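Local coordinates for AbiEi antitoxin C-terminal domain-containing protein (Mycobacterium tuberculosis, PDB 1ZEL) that is of uncharacterised cellular role but probably binds DNA through a winged-helix domain and is related to the AbiEi family of antitoxins, at residues 6-9 with 10-14. Sequence-based numbering, arbitrary orientation.
Sequences SPAG and ADRRI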
loop_
_atom_site.group_PDB
_atom_site.type_symbol
_atom_site.label_atom_id
_atom_site.label_comp_id
_atom_site.label_asym_id
_atom_site.label_seq_id
_atom_site.Cartn_x
_atom_site.Cartn_y
_atom_site.Cartn_z
ATOM N N SER A 6 -22.923 3.990 5.011
ATOM C CA SER A 6 -24.186 4.405 4.424
ATOM C C SER A 6 -24.691 5.680 5.099
ATOM O O SER A 6 -24.808 5.730 6.329
ATOM C CB SER A 6 -25.251 3.325 4.573
ATOM O OG SER A 6 -26.477 3.850 4.096
ATOM N N PRO A 7 -25.012 6.714 4.304
ATOM C CA PRO A 7 -25.558 7.936 4.898
ATOM C C PRO A 7 -26.947 7.724 5.488
ATOM O O PRO A 7 -27.438 8.585 6.218
ATOM C CB PRO A 7 -25.646 8.896 3.702
ATOM C CG PRO A 7 -25.771 8.023 2.535
ATOM C CD PRO A 7 -24.918 6.815 2.835
ATOM N N ALA A 8 -27.567 6.579 5.191
ATOM C CA ALA A 8 -28.899 6.272 5.690
ATOM C C ALA A 8 -28.917 5.467 6.977
ATOM O O ALA A 8 -29.978 5.183 7.496
ATOM C CB ALA A 8 -29.699 5.551 4.648
ATOM N N GLY A 9 -27.760 5.091 7.495
ATOM C CA GLY A 9 -27.724 4.203 8.644
ATOM C C GLY A 9 -27.991 2.761 8.220
ATOM O O GLY A 9 -28.115 2.476 7.031
ATOM N N ALA A 10 -28.117 1.862 9.189
ATOM C CA ALA A 10 -28.269 0.435 8.878
ATOM C C ALA A 10 -29.664 0.098 8.351
ATOM O O ALA A 10 -29.833 -0.799 7.552
ATOM C CB ALA A 10 -27.954 -0.426 10.125
ATOM N N ASP A 11 -30.676 0.808 8.826
ATOM C CA ASP A 11 -32.033 0.468 8.488
ATOM C C ASP A 11 -32.453 1.276 7.270
ATOM O O ASP A 11 -32.855 2.440 7.402
ATOM C CB ASP A 11 -32.932 0.745 9.700
ATOM C CG ASP A 11 -34.370 0.229 9.506
ATOM O OD1 ASP A 11 -34.576 -0.761 8.747
ATOM O OD2 ASP A 11 -35.277 0.828 10.120
ATOM N N ARG A 12 -32.328 0.678 6.083
ATOM C CA ARG A 12 -32.618 1.366 4.808
ATOM C C ARG A 12 -33.878 0.853 4.140
ATOM O O ARG A 12 -34.129 -0.341 4.105
ATOM C CB ARG A 12 -31.462 1.196 3.824
ATOM C CG ARG A 12 -30.180 1.776 4.297
ATOM C CD ARG A 12 -29.046 1.600 3.323
ATOM N NE ARG A 12 -28.493 0.242 3.271
ATOM C CZ ARG A 12 -27.658 -0.265 4.167
ATOM N NH1 ARG A 12 -27.280 0.449 5.220
ATOM N NH2 ARG A 12 -27.171 -1.478 3.998
ATOM N N ARG A 13 -34.667 1.776 3.600
ATOM C CA ARG A 13 -35.862 1.413 2.864
ATOM C C ARG A 13 -35.432 0.852 1.526
ATOM O O ARG A 13 -34.385 1.221 0.995
ATOM C CB ARG A 13 -36.728 2.647 2.638
ATOM C CG ARG A 13 -37.393 3.169 3.928
ATOM N N ILE A 14 -36.258 -0.021 0.970
ATOM C CA ILE A 14 -36.008 -0.543 -0.356
ATOM C C ILE A 14 -37.251 -0.262 -1.183
ATOM O O ILE A 14 -38.281 -0.938 -1.020
ATOM C CB ILE A 14 -35.748 -2.049 -0.308
ATOM C CG1 ILE A 14 -34.525 -2.327 0.566
ATOM C CG2 ILE A 14 -35.577 -2.619 -1.748
ATOM C CD1 ILE A 14 -34.267 -3.801 0.869
HETATM O O HOH W 1 -30.751 3.666 10.074
#
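Arg-12 folds back over the type I beta turn Ser-6 to Gly-9, in the loop that leads from the N-terminal strand 3-5 to helix 19-28, and donates from NH1 to the carbonyl oxygen of Gly-9. The bond is short, 2.8 Å from Arg-12 NH1 to Gly-9 O, but bent, with an N-H...O angle of 132°. The oxygen meets the rim of the guanidinium slightly out of the plane of that group, and NH1 in turn is tilted off the plane of the Gly-9 carbonyl. The chain of Arg-12 is extended at chi2 and then bends at chi3 (-75°), which brings the guanidinium round toward the turn. On the way its aliphatic part lies alongside the turn residues: CG of Arg-12 packs on CB of Ala-8 at 3.8 Å, and Arg-12 CD comes within 3.5 Å of Ser-6 OG.

The beta turn and the ST turn nested in it shape a loop that runs on to helix 19-28, in what is probably the winged-helix part of the protein. Ser-6 O accepts from Gly-9 N in the beta turn, while Ser-6 OG, held anti to its own nitrogen (chi1 174°), accepts from Ala-8 N at 3.1 Å. Gly-9 closes the turn with a positive phi, a backbone shape suited to a residue without a side chain. A water links the two segments farther along, donating to Ala-8 O and accepting from Asp-11 N, each at 3.1 Å.

Ser-6 OG is also hydrogen-bonded to Gly-62 O, just after helix 51-61, and Arg-12 NH1 donates to both Gly-9 O and Glu-80 O, the latter shortly before strand 82-84. A cation-pi contact with Trp-63, just before strand 64-66, also holds the guanidinium.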